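Local coordinates for protein GNA33 (Neisseria gonorrhoeae FA 1090, PDB 2G5D) that probably cleaves the beta-1,4 bond between N-acetylmuramic acid and N-acetylglucosamine in peptidoglycan as an exolytic transglycosylase, forming a 1,6-anhydro bond in the N-acetylmuramic acid, at residues 79-84 with 101-106; 40-45 with 344-349; 45-48 with 52-55. All coordinates share one frame; numbering follows the deposited sequence.

Contact 1 of 3, residues 79-84 with 101-106; sequences QDVCAQ and RYFTPW
Val81 and Gln84 of helix 79-86 pack on Tyr102 and Phe103, near the start of strand 103-110. This is helix-on-strand packing: helix 79-86 lies against the start of a strand of the beta sheet in this beta-barrel protein of the MltA family. The two side chains lie one turn apart on the helix, and both point at the other segment. No hydrogen bond crosses between the segments, so the contact rests on apolar and CH-pi packing.

The apolar part belongs to Val81. It meets the Phe103 side chain coming from the opposite direction, with CB 3.7 Å from Phe103 CZ. Its CG1 methyl, anti to its own carbonyl carbon (chi1 -68°), lies off-centre above the Phe103 ring, 4.3 Å from the centroid. The same methyl reaches Tyr102 CB at 4.0 Å, so one methyl touches both residues. Phe65 of helix 58-72 and Pro413 of strand 403-413 also touch Val81 and help to bury it.

Next to it the Gln84 side chain crosses Tyr102 at about a right angle. The chain bends at chi2 (61°), and the amide comes to lie almost parallel to the phenol, with the planes 9° apart. The amide sits out near the hydroxyl end, where Gln84 CD is 3.5 Å from Tyr102 OH. The polar ends are held from elsewhere: Tyr102 OH bonds to Arg23 O and Gln84 OE1 to Arg23 N. One residue of the N-terminal segment therefore ties both side chains together. On another side of the helix, Cys82 forms the disulfide with Cys69 and links it to helix 58-72. Gln84 CG lies over one face of the Tyr102 ring, 4.0 Å from its centroid.

Contact 2 of 3, residues 40-45 with 344-349; sequences AVYTVV and RHYITL
Tyr42, from strand 40-44, makes the one hydrogen bond of this contact. Its OH donates to Tyr346 O over 2.8 Å. The donor lies in the carbonyl plane, on a lone pair, with a C=O...O angle of 115°. The phenol thus reaches across from the strand to hold the backbone of a loop distant in sequence. The Tyr42 ring meets this oxygen at its edge, near the ring plane.

The rest is packing against the Tyr346 side chain. Ala40 CB touches the ring obliquely, 3.6 Å from Tyr346 CD2. Tyr42 OH lies at the edge of the same ring, in its plane, 3.7 Å from Tyr346 CD2. Tyr346 OH bonds to Gly38 O, in the turn between strands 34-37 and 40-44. Tyr346 is thus hydrogen-bonded at both its carbonyl and its phenol end.

The loop 344-349 belongs to the 3D domain and lies between strand 339-342 and strand 352-358. Strand 40-44 runs between strands 34-37 and 103-110. Tyr42 leans on Trp106 and Val108 of the latter and on Gln410 of strand 403-413.

Contact 3 of 3, residues 45-48 with 52-55; sequences VPHL and HWAA
This is a local aromatic and apolar contact within the connection from strand 40-44 to helix 58-72. His47 and Leu48 begin a short 3-10 turn, and the chain then folds back so that Trp53 packs against them. No hydrogen bond joins the two segments.

His47 and Trp53 lie side by side and point the same way. The rings meet obliquely, with their planes at 56°. His47 ND1 is 3.8 Å from Trp53 CZ2; the contact buries this nitrogen, and it has no polar partner in the model. Nearer the backbone, His47 CB makes a CH-pi contact over the face of the five-membered ring of Trp53, 4.2 Å from its centroid. Leu48 crosses the indole at about a right angle, its CD2 methyl 4.1 Å from Trp53 CD1.

At chi1 177° the Trp53 indole is trans to the main-chain N and extends toward the 3-10 turn. Trp53 NE1 bonds to Glu100 OE1 of helix 92-102, and the ring also touches Phe99 of that helix and Leu411 of strand 403-413. The backbone shares in the packing too: His47 O lies over one indole face, 3.6 Å from Trp53 CG.

Of the three contacts, contact 2 opens first, on strand 40-44. The chain runs on through Val45, shared with contact 3, which soon closes a small loop at 52-55. Helix 58-72 follows, and then contact 1 joins helix 79-86 to residues 101-106, closing a loop made mostly of helix. Contacts 3 and 1 are therefore in series. Contact 2 closes last, at 344-349, and contact 1 is nested within its long loop. Strands 40-44 and 103-110 are antiparallel neighbours, and Pro105 O probably bonds to Val45 N. Contact 2 ties strand 40-44 to the 3D domain; contacts 1 and 3 join helices, connections and strand 103-110 of the N-terminal part.

Contact 1 of 3, residues 79-84 with 101-106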
ATOM      1  N   GLN A  79      -1.017 -22.603  -8.467  1.00 30.15           N
ATOM      2  CA  GLN A  79       0.265 -23.291  -8.618  1.00 30.20           C
ATOM      3  C   GLN A  79       0.707 -23.417 -10.072  1.00 29.63           C
ATOM      4  O   GLN A  79       1.852 -23.112 -10.404  1.00 29.25           O
ATOM      5  CB  GLN A  79       0.223 -24.705  -8.000  1.00 29.82           C
ATOM      6  CG  GLN A  79      -0.186 -24.777  -6.526  1.00 31.34           C
ATOM      7  CD  GLN A  79      -1.669 -25.106  -6.320  1.00 31.17           C
ATOM      8  OE1 GLN A  79      -2.539 -24.676  -7.084  1.00 31.38           O
ATOM      9  NE2 GLN A  79      -1.953 -25.868  -5.278  1.00 31.14           N
ATOM     10  N   ASP A  80      -0.199 -23.915 -10.915  1.00 29.08           N
ATOM     11  CA  ASP A  80       0.041 -24.095 -12.350  1.00 28.35           C
ATOM     12  C   ASP A  80       0.315 -22.793 -13.134  1.00 28.07           C
ATOM     13  O   ASP A  80       1.282 -22.736 -13.910  1.00 27.51           O
ATOM     14  CB  ASP A  80      -1.116 -24.883 -12.988  1.00 27.93           C
ATOM     15  CG  ASP A  80      -0.960 -26.373 -12.828  1.00 28.14           C
ATOM     16  OD1 ASP A  80      -1.914 -27.097 -13.189  1.00 27.88           O
ATOM     17  OD2 ASP A  80       0.118 -26.832 -12.354  1.00 27.58           O
ATOM     18  N   VAL A  81      -0.514 -21.764 -12.942  1.00 28.06           N
ATOM     19  CA  VAL A  81      -0.234 -20.456 -13.580  1.00 28.11           C
ATOM     20  C   VAL A  81       1.105 -19.855 -13.120  1.00 29.26           C
ATOM     21  O   VAL A  81       1.875 -19.332 -13.930  1.00 29.42           O
ATOM     22  CB  VAL A  81      -1.416 -19.418 -13.495  1.00 28.72           C
ATOM     23  CG1 VAL A  81      -2.624 -19.883 -14.355  1.00 26.86           C
ATOM     24  CG2 VAL A  81      -1.825 -19.107 -12.022  1.00 26.97           C
ATOM     25  N   CYS A  82       1.394 -19.945 -11.824  1.00 29.84           N
ATOM     26  CA  CYS A  82       2.686 -19.450 -11.315  1.00 29.77           C
ATOM     27  C   CYS A  82       3.903 -20.218 -11.844  1.00 29.46           C
ATOM     28  O   CYS A  82       4.913 -19.610 -12.211  1.00 28.83           O
ATOM     29  CB  CYS A  82       2.673 -19.355  -9.793  1.00 30.55           C
ATOM     30  SG  CYS A  82       1.799 -17.877  -9.229  1.00 30.33           S
ATOM     31  N   ALA A  83       3.807 -21.550 -11.890  1.00 29.46           N
ATOM     32  CA  ALA A  83       4.853 -22.361 -12.504  1.00 29.93           C
ATOM     33  C   ALA A  83       5.026 -21.987 -13.981  1.00 29.84           C
ATOM     34  O   ALA A  83       6.150 -21.778 -14.455  1.00 29.20           O
ATOM     35  CB  ALA A  83       4.549 -23.856 -12.353  1.00 29.28           C
ATOM     36  N   GLN A  84       3.907 -21.876 -14.690  1.00 29.53           N
ATOM     37  CA  GLN A  84       3.926 -21.598 -16.129  1.00 29.43           C
ATOM     38  C   GLN A  84       4.463 -20.195 -16.445  1.00 29.46           C
ATOM     39  O   GLN A  84       5.120 -19.997 -17.471  1.00 28.51           O
ATOM     40  CB  GLN A  84       2.526 -21.768 -16.717  1.00 29.91           C
ATOM     41  CG  GLN A  84       2.496 -21.771 -18.244  1.00 30.07           C
ATOM     42  CD  GLN A  84       3.324 -22.911 -18.836  1.00 29.18           C
ATOM     43  OE1 GLN A  84       3.443 -23.975 -18.233  1.00 30.43           O
ATOM     44  NE2 GLN A  84       3.890 -22.692 -20.019  1.00 28.77           N
ATOM     45  N   ARG A 101      -4.273 -17.730 -22.780  1.00 30.48           N
ATOM     46  CA  ARG A 101      -4.405 -19.165 -22.769  1.00 30.52           C
ATOM     47  C   ARG A 101      -4.740 -19.725 -21.397  1.00 30.05           C
ATOM     48  O   ARG A 101      -5.390 -20.748 -21.315  1.00 29.09           O
ATOM     49  CB  ARG A 101      -3.131 -19.824 -23.314  1.00 30.81           C
ATOM     50  CG  ARG A 101      -3.144 -19.902 -24.846  1.00 32.14           C
ATOM     51  CD  ARG A 101      -1.791 -20.113 -25.450  1.00 32.92           C
ATOM     52  NE  ARG A 101      -1.850 -19.942 -26.906  1.00 36.03           N
ATOM     53  CZ  ARG A 101      -1.066 -20.568 -27.776  1.00 36.01           C
ATOM     54  NH1 ARG A 101      -0.131 -21.426 -27.351  1.00 38.90           N
ATOM     55  NH2 ARG A 101      -1.215 -20.334 -29.085  1.00 36.91           N
ATOM     56  N   TYR A 102      -4.328 -19.027 -20.342  1.00 29.30           N
ATOM     57  CA  TYR A 102      -4.416 -19.555 -18.972  1.00 29.48           C
ATOM     58  C   TYR A 102      -5.418 -18.841 -18.051  1.00 29.46           C
ATOM     59  O   TYR A 102      -5.800 -19.372 -16.999  1.00 29.32           O
ATOM     60  CB  TYR A 102      -3.010 -19.607 -18.343  1.00 29.95           C
ATOM     61  CG  TYR A 102      -2.119 -20.732 -18.870  1.00 29.61           C
ATOM     62  CD1 TYR A 102      -1.312 -20.552 -19.985  1.00 29.76           C
ATOM     63  CD2 TYR A 102      -2.099 -21.985 -18.229  1.00 30.42           C
ATOM     64  CE1 TYR A 102      -0.492 -21.600 -20.459  1.00 31.86           C
ATOM     65  CE2 TYR A 102      -1.298 -23.028 -18.689  1.00 31.76           C
ATOM     66  CZ  TYR A 102      -0.491 -22.832 -19.806  1.00 30.66           C
ATOM     67  OH  TYR A 102       0.309 -23.872 -20.256  1.00 31.75           O
ATOM     68  N   PHE A 103      -5.849 -17.650 -18.455  1.00 29.72           N
ATOM     69  CA  PHE A 103      -6.750 -16.823 -17.652  1.00 30.07           C
ATOM     70  C   PHE A 103      -8.017 -16.478 -18.419  1.00 29.49           C
ATOM     71  O   PHE A 103      -8.038 -16.459 -19.666  1.00 29.51           O
ATOM     72  CB  PHE A 103      -6.077 -15.514 -17.154  1.00 29.29           C
ATOM     73  CG  PHE A 103      -4.822 -15.723 -16.322  1.00 30.04           C
ATOM     74  CD1 PHE A 103      -3.628 -16.124 -16.924  1.00 28.21           C
ATOM     75  CD2 PHE A 103      -4.838 -15.499 -14.938  1.00 27.72           C
ATOM     76  CE1 PHE A 103      -2.482 -16.337 -16.173  1.00 30.04           C
ATOM     77  CE2 PHE A 103      -3.687 -15.683 -14.173  1.00 29.31           C
ATOM     78  CZ  PHE A 103      -2.491 -16.093 -14.796  1.00 26.70           C
ATOM     79  N   THR A 104      -9.071 -16.229 -17.649  1.00 29.54           N
ATOM     80  CA  THR A 104     -10.351 -15.738 -18.150  1.00 28.96           C
ATOM     81  C   THR A 104     -10.624 -14.367 -17.541  1.00 28.86           C
ATOM     82  O   THR A 104     -10.461 -14.186 -16.321  1.00 27.42           O
ATOM     83  CB  THR A 104     -11.494 -16.740 -17.789  1.00 29.65           C
ATOM     84  OG1 THR A 104     -11.266 -17.970 -18.473  1.00 28.31           O
ATOM     85  CG2 THR A 104     -12.885 -16.179 -18.158  1.00 28.75           C
ATOM     86  N   PRO A 105     -11.029 -13.377 -18.380  1.00 29.36           N
ATOM     87  CA  PRO A 105     -11.372 -12.066 -17.842  1.00 29.21           C
ATOM     88  C   PRO A 105     -12.819 -11.981 -17.301  1.00 29.54           C
ATOM     89  O   PRO A 105     -13.777 -12.403 -17.959  1.00 29.21           O
ATOM     90  CB  PRO A 105     -11.188 -11.117 -19.051  1.00 29.56           C
ATOM     91  CG  PRO A 105     -10.731 -11.973 -20.197  1.00 28.84           C
ATOM     92  CD  PRO A 105     -11.138 -13.385 -19.850  1.00 28.87           C
ATOM     93  N   TRP A 106     -12.946 -11.438 -16.102  1.00 29.92           N
ATOM     94  CA  TRP A 106     -14.248 -11.191 -15.465  1.00 29.36           C
ATOM     95  C   TRP A 106     -14.419  -9.701 -15.306  1.00 29.57           C
ATOM     96  O   TRP A 106     -13.762  -9.087 -14.456  1.00 29.05           O
ATOM     97  CB  TRP A 106     -14.346 -11.843 -14.083  1.00 28.65           C
ATOM     98  CG  TRP A 106     -14.260 -13.338 -14.122  1.00 28.60           C
ATOM     99  CD1 TRP A 106     -13.116 -14.086 -14.252  1.00 28.69           C
ATOM    100  CD2 TRP A 106     -15.347 -14.268 -14.042  1.00 29.98           C
ATOM    101  NE1 TRP A 106     -13.427 -15.423 -14.231  1.00 28.73           N
ATOM    102  CE2 TRP A 106     -14.785 -15.569 -14.096  1.00 28.95           C
ATOM    103  CE3 TRP A 106     -16.747 -14.135 -13.887  1.00 28.31           C
ATOM    104  CZ2 TRP A 106     -15.571 -16.731 -14.018  1.00 28.91           C
ATOM    105  CZ3 TRP A 106     -17.534 -15.299 -13.813  1.00 28.66           C
ATOM    106  CH2 TRP A 106     -16.940 -16.576 -13.887  1.00 29.40           C
TER

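Contact 2 of 3, residues 40-45 with 344-349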
ATOM      1  N   ALA A  40     -21.892  -6.738  -6.016  1.00 30.33           N
ATOM      2  CA  ALA A  40     -21.021  -6.904  -7.170  1.00 29.28           C
ATOM      3  C   ALA A  40     -21.460  -8.028  -8.108  1.00 28.95           C
ATOM      4  O   ALA A  40     -22.019  -9.057  -7.681  1.00 27.63           O
ATOM      5  CB  ALA A  40     -19.540  -7.083  -6.746  1.00 29.57           C
ATOM      6  N   VAL A  41     -21.218  -7.805  -9.397  1.00 28.43           N
ATOM      7  CA  VAL A  41     -21.497  -8.810 -10.434  1.00 28.99           C
ATOM      8  C   VAL A  41     -20.272  -8.971 -11.351  1.00 29.35           C
ATOM      9  O   VAL A  41     -19.743  -8.008 -11.890  1.00 30.18           O
ATOM     10  CB  VAL A  41     -22.824  -8.494 -11.224  1.00 28.56           C
ATOM     11  CG1 VAL A  41     -23.070  -9.503 -12.336  1.00 29.09           C
ATOM     12  CG2 VAL A  41     -24.027  -8.483 -10.292  1.00 27.94           C
ATOM     13  N   TYR A  42     -19.799 -10.205 -11.488  1.00 29.60           N
ATOM     14  CA  TYR A  42     -18.643 -10.491 -12.341  1.00 29.24           C
ATOM     15  C   TYR A  42     -19.099 -11.247 -13.586  1.00 29.01           C
ATOM     16  O   TYR A  42     -19.807 -12.233 -13.469  1.00 28.84           O
ATOM     17  CB  TYR A  42     -17.641 -11.354 -11.589  1.00 29.17           C
ATOM     18  CG  TYR A  42     -17.238 -10.869 -10.209  1.00 30.53           C
ATOM     19  CD1 TYR A  42     -17.975 -11.236  -9.097  1.00 28.11           C
ATOM     20  CD2 TYR A  42     -16.074 -10.102 -10.013  1.00 30.47           C
ATOM     21  CE1 TYR A  42     -17.627 -10.832  -7.821  1.00 29.31           C
ATOM     22  CE2 TYR A  42     -15.697  -9.693  -8.711  1.00 31.69           C
ATOM     23  CZ  TYR A  42     -16.491 -10.081  -7.619  1.00 30.16           C
ATOM     24  OH  TYR A  42     -16.202  -9.724  -6.325  1.00 27.79           O
ATOM     25  N   THR A  43     -18.686 -10.787 -14.766  1.00 29.12           N
ATOM     26  CA  THR A  43     -19.135 -11.362 -16.032  1.00 29.31           C
ATOM     27  C   THR A  43     -17.943 -11.720 -16.893  1.00 30.06           C
ATOM     28  O   THR A  43     -17.090 -10.866 -17.159  1.00 29.77           O
ATOM     29  CB  THR A  43     -20.078 -10.379 -16.813  1.00 28.83           C
ATOM     30  OG1 THR A  43     -21.148  -9.980 -15.958  1.00 28.92           O
ATOM     31  CG2 THR A  43     -20.688 -11.011 -18.070  1.00 28.56           C
ATOM     32  N   VAL A  44     -17.898 -12.978 -17.342  1.00 30.33           N
ATOM     33  CA  VAL A  44     -16.864 -13.415 -18.274  1.00 29.91           C
ATOM     34  C   VAL A  44     -17.066 -12.745 -19.632  1.00 30.27           C
ATOM     35  O   VAL A  44     -18.137 -12.810 -20.208  1.00 29.18           O
ATOM     36  CB  VAL A  44     -16.881 -14.952 -18.500  1.00 29.66           C
ATOM     37  CG1 VAL A  44     -16.000 -15.321 -19.723  1.00 29.09           C
ATOM     38  CG2 VAL A  44     -16.413 -15.671 -17.271  1.00 30.13           C
ATOM     39  N   VAL A  45     -16.012 -12.107 -20.140  1.00 30.96           N
ATOM     40  CA  VAL A  45     -16.032 -11.493 -21.462  1.00 31.20           C
ATOM     41  C   VAL A  45     -14.780 -11.972 -22.194  1.00 31.28           C
ATOM     42  O   VAL A  45     -13.875 -12.486 -21.551  1.00 30.36           O
ATOM     43  CB  VAL A  45     -16.040  -9.923 -21.380  1.00 31.02           C
ATOM     44  CG1 VAL A  45     -17.334  -9.416 -20.786  1.00 31.11           C
ATOM     45  CG2 VAL A  45     -14.806  -9.371 -20.570  1.00 31.41           C
ATOM     46  N   ARG A 344     -10.179  -6.495  -1.097  1.00 31.50           N
ATOM     47  CA  ARG A 344     -10.195  -7.961  -1.069  1.00 32.27           C
ATOM     48  C   ARG A 344     -11.559  -8.604  -0.816  1.00 32.12           C
ATOM     49  O   ARG A 344     -11.703  -9.821  -0.925  1.00 32.50           O
ATOM     50  CB  ARG A 344      -9.211  -8.471  -0.035  1.00 32.38           C
ATOM     51  CG  ARG A 344      -7.770  -8.378  -0.463  1.00 35.30           C
ATOM     52  CD  ARG A 344      -6.899  -9.029   0.588  1.00 38.42           C
ATOM     53  NE  ARG A 344      -6.958 -10.481   0.443  1.00 41.75           N
ATOM     54  CZ  ARG A 344      -6.235 -11.337   1.152  1.00 43.07           C
ATOM     55  NH1 ARG A 344      -5.388 -10.890   2.071  1.00 44.27           N
ATOM     56  NH2 ARG A 344      -6.354 -12.644   0.929  1.00 42.98           N
ATOM     57  N   HIS A 345     -12.547  -7.799  -0.450  1.00 32.21           N
ATOM     58  CA  HIS A 345     -13.927  -8.250  -0.437  1.00 32.00           C
ATOM     59  C   HIS A 345     -14.341  -8.659  -1.826  1.00 32.02           C
ATOM     60  O   HIS A 345     -15.243  -9.485  -1.988  1.00 32.01           O
ATOM     61  CB  HIS A 345     -14.864  -7.135   0.027  1.00 31.88           C
ATOM     62  CG  HIS A 345     -14.785  -6.834   1.491  1.00 32.20           C
ATOM     63  ND1 HIS A 345     -14.818  -7.816   2.454  1.00 32.70           N
ATOM     64  CD2 HIS A 345     -14.728  -5.654   2.158  1.00 31.25           C
ATOM     65  CE1 HIS A 345     -14.762  -7.260   3.653  1.00 32.98           C
ATOM     66  NE2 HIS A 345     -14.709  -5.949   3.502  1.00 32.70           N
ATOM     67  N   TYR A 346     -13.685  -8.051  -2.821  1.00 31.95           N
ATOM     68  CA  TYR A 346     -14.122  -8.106  -4.212  1.00 32.07           C
ATOM     69  C   TYR A 346     -13.086  -8.701  -5.174  1.00 32.34           C
ATOM     70  O   TYR A 346     -13.458  -9.443  -6.099  1.00 33.57           O
ATOM     71  CB  TYR A 346     -14.618  -6.720  -4.672  1.00 31.74           C
ATOM     72  CG  TYR A 346     -15.881  -6.279  -3.930  1.00 31.78           C
ATOM     73  CD1 TYR A 346     -15.842  -5.248  -2.993  1.00 32.42           C
ATOM     74  CD2 TYR A 346     -17.100  -6.946  -4.116  1.00 31.41           C
ATOM     75  CE1 TYR A 346     -16.993  -4.864  -2.281  1.00 31.09           C
ATOM     76  CE2 TYR A 346     -18.254  -6.571  -3.416  1.00 30.84           C
ATOM     77  CZ  TYR A 346     -18.193  -5.524  -2.507  1.00 31.65           C
ATOM     78  OH  TYR A 346     -19.322  -5.134  -1.814  1.00 31.73           O
ATOM     79  N   ILE A 347     -11.806  -8.393  -4.950  1.00 31.84           N
ATOM     80  CA  ILE A 347     -10.716  -8.820  -5.847  1.00 31.79           C
ATOM     81  C   ILE A 347      -9.855  -9.869  -5.165  1.00 31.33           C
ATOM     82  O   ILE A 347      -9.482  -9.712  -4.004  1.00 30.38           O
ATOM     83  CB  ILE A 347      -9.783  -7.627  -6.309  1.00 32.21           C
ATOM     84  CG1 ILE A 347     -10.601  -6.462  -6.905  1.00 32.07           C
ATOM     85  CG2 ILE A 347      -8.664  -8.126  -7.264  1.00 31.01           C
ATOM     86  CD1 ILE A 347     -11.581  -6.844  -8.008  1.00 33.26           C
ATOM     87  N   THR A 348      -9.574 -10.949  -5.898  1.00 30.70           N
ATOM     88  CA  THR A 348      -8.731 -12.025  -5.401  1.00 30.87           C
ATOM     89  C   THR A 348      -7.290 -11.500  -5.380  1.00 30.44           C
ATOM     90  O   THR A 348      -6.817 -10.943  -6.372  1.00 30.72           O
ATOM     91  CB  THR A 348      -8.884 -13.302  -6.271  1.00 30.48           C
ATOM     92  OG1 THR A 348     -10.265 -13.702  -6.278  1.00 30.95           O
ATOM     93  CG2 THR A 348      -8.053 -14.443  -5.698  1.00 29.45           C
ATOM     94  N   LEU A 349      -6.620 -11.640  -4.240  1.00 30.29           N
ATOM     95  CA  LEU A 349      -5.294 -11.039  -4.058  1.00 30.65           C
ATOM     96  C   LEU A 349      -4.255 -11.767  -4.915  1.00 29.88           C
ATOM     97  O   LEU A 349      -4.160 -12.981  -4.878  1.00 31.01           O
ATOM     98  CB  LEU A 349      -4.866 -10.978  -2.571  1.00 29.59           C
ATOM     99  CG  LEU A 349      -3.610 -10.143  -2.262  1.00 28.46           C
ATOM    100  CD1 LEU A 349      -3.833  -8.618  -2.489  1.00 27.14           C
ATOM    101  CD2 LEU A 349      -3.145 -10.414  -0.841  1.00 30.32           C
TER

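Contact 3 of 3, residues 45-48 with 52-55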
ATOM      1  N   VAL A  45     -16.012 -12.107 -20.140  1.00 30.96           N
ATOM      2  CA  VAL A  45     -16.032 -11.493 -21.462  1.00 31.20           C
ATOM      3  C   VAL A  45     -14.780 -11.972 -22.194  1.00 31.28           C
ATOM      4  O   VAL A  45     -13.875 -12.486 -21.551  1.00 30.36           O
ATOM      5  CB  VAL A  45     -16.040  -9.923 -21.380  1.00 31.02           C
ATOM      6  CG1 VAL A  45     -17.334  -9.416 -20.786  1.00 31.11           C
ATOM      7  CG2 VAL A  45     -14.806  -9.371 -20.570  1.00 31.41           C
ATOM      8  N   PRO A  46     -14.729 -11.811 -23.542  1.00 31.12           N
ATOM      9  CA  PRO A  46     -13.482 -12.071 -24.289  1.00 30.89           C
ATOM     10  C   PRO A  46     -12.326 -11.143 -23.878  1.00 30.54           C
ATOM     11  O   PRO A  46     -12.572 -10.012 -23.446  1.00 30.29           O
ATOM     12  CB  PRO A  46     -13.880 -11.802 -25.747  1.00 30.68           C
ATOM     13  CG  PRO A  46     -15.399 -11.936 -25.764  1.00 31.18           C
ATOM     14  CD  PRO A  46     -15.840 -11.408 -24.435  1.00 30.81           C
ATOM     15  N   HIS A  47     -11.082 -11.611 -24.047  1.00 29.97           N
ATOM     16  CA  HIS A  47      -9.887 -10.799 -23.787  1.00 29.59           C
ATOM     17  C   HIS A  47      -9.865  -9.506 -24.587  1.00 29.62           C
ATOM     18  O   HIS A  47      -9.399  -8.498 -24.092  1.00 29.40           O
ATOM     19  CB  HIS A  47      -8.593 -11.599 -24.047  1.00 29.78           C
ATOM     20  CG  HIS A  47      -8.461 -12.818 -23.190  1.00 30.02           C
ATOM     21  ND1 HIS A  47      -7.648 -12.856 -22.076  1.00 26.91           N
ATOM     22  CD2 HIS A  47      -9.082 -14.024 -23.249  1.00 27.30           C
ATOM     23  CE1 HIS A  47      -7.744 -14.045 -21.504  1.00 27.00           C
ATOM     24  NE2 HIS A  47      -8.626 -14.762 -22.184  1.00 29.02           N
ATOM     25  N   LEU A  48     -10.359  -9.567 -25.823  1.00 28.97           N
ATOM     26  CA  LEU A  48     -10.357  -8.428 -26.760  1.00 29.36           C
ATOM     27  C   LEU A  48     -11.481  -7.426 -26.521  1.00 27.67           C
ATOM     28  O   LEU A  48     -11.577  -6.398 -27.169  1.00 28.50           O
ATOM     29  CB  LEU A  48     -10.332  -8.918 -28.207  1.00 29.07           C
ATOM     30  CG  LEU A  48      -8.894  -9.181 -28.729  1.00 31.04           C
ATOM     31  CD1 LEU A  48      -8.949  -9.966 -30.039  1.00 32.52           C
ATOM     32  CD2 LEU A  48      -8.112  -7.859 -28.945  1.00 32.12           C
ATOM     33  N   HIS A  52      -7.307  -1.713 -25.898  1.00 29.71           N
ATOM     34  CA  HIS A  52      -5.847  -1.745 -26.072  1.00 30.31           C
ATOM     35  C   HIS A  52      -5.157  -2.997 -25.531  1.00 30.04           C
ATOM     36  O   HIS A  52      -3.941  -3.007 -25.349  1.00 31.00           O
ATOM     37  CB  HIS A  52      -5.189  -0.494 -25.493  1.00 30.85           C
ATOM     38  CG  HIS A  52      -5.621   0.771 -26.154  1.00 31.31           C
ATOM     39  ND1 HIS A  52      -5.230   2.012 -25.704  1.00 35.89           N
ATOM     40  CD2 HIS A  52      -6.424   0.990 -27.226  1.00 31.45           C
ATOM     41  CE1 HIS A  52      -5.766   2.944 -26.475  1.00 36.17           C
ATOM     42  NE2 HIS A  52      -6.508   2.348 -27.396  1.00 34.74           N
ATOM     43  N   TRP A  53      -5.933  -4.052 -25.327  1.00 29.83           N
ATOM     44  CA  TRP A  53      -5.414  -5.371 -25.011  1.00 29.91           C
ATOM     45  C   TRP A  53      -4.244  -5.766 -25.922  1.00 29.72           C
ATOM     46  O   TRP A  53      -3.190  -6.166 -25.437  1.00 30.36           O
ATOM     47  CB  TRP A  53      -6.508  -6.425 -25.165  1.00 28.82           C
ATOM     48  CG  TRP A  53      -5.967  -7.787 -24.925  1.00 29.92           C
ATOM     49  CD1 TRP A  53      -5.585  -8.714 -25.863  1.00 30.01           C
ATOM     50  CD2 TRP A  53      -5.693  -8.370 -23.644  1.00 26.92           C
ATOM     51  NE1 TRP A  53      -5.100  -9.852 -25.224  1.00 28.45           N
ATOM     52  CE2 TRP A  53      -5.162  -9.659 -23.870  1.00 28.07           C
ATOM     53  CE3 TRP A  53      -5.879  -7.935 -22.321  1.00 28.71           C
ATOM     54  CZ2 TRP A  53      -4.794 -10.510 -22.815  1.00 27.73           C
ATOM     55  CZ3 TRP A  53      -5.506  -8.774 -21.273  1.00 26.78           C
ATOM     56  CH2 TRP A  53      -4.981 -10.048 -21.531  1.00 28.98           C
ATOM     57  N   ALA A  54      -4.455  -5.677 -27.229  1.00 29.65           N
ATOM     58  CA  ALA A  54      -3.449  -6.040 -28.251  1.00 29.43           C
ATOM     59  C   ALA A  54      -2.099  -5.364 -28.055  1.00 29.66           C
ATOM     60  O   ALA A  54      -1.048  -6.018 -28.213  1.00 28.79           O
ATOM     61  CB  ALA A  54      -3.990  -5.716 -29.657  1.00 29.52           C
ATOM     62  N   ALA A  55      -2.139  -4.067 -27.711  1.00 29.96           N
ATOM     63  CA  ALA A  55      -0.956  -3.206 -27.598  1.00 30.73           C
ATOM     64  C   ALA A  55      -0.266  -3.146 -26.207  1.00 31.49           C
ATOM     65  O   ALA A  55       0.675  -2.370 -25.999  1.00 30.73           O
ATOM     66  CB  ALA A  55      -1.285  -1.794 -28.111  1.00 31.09           C
TER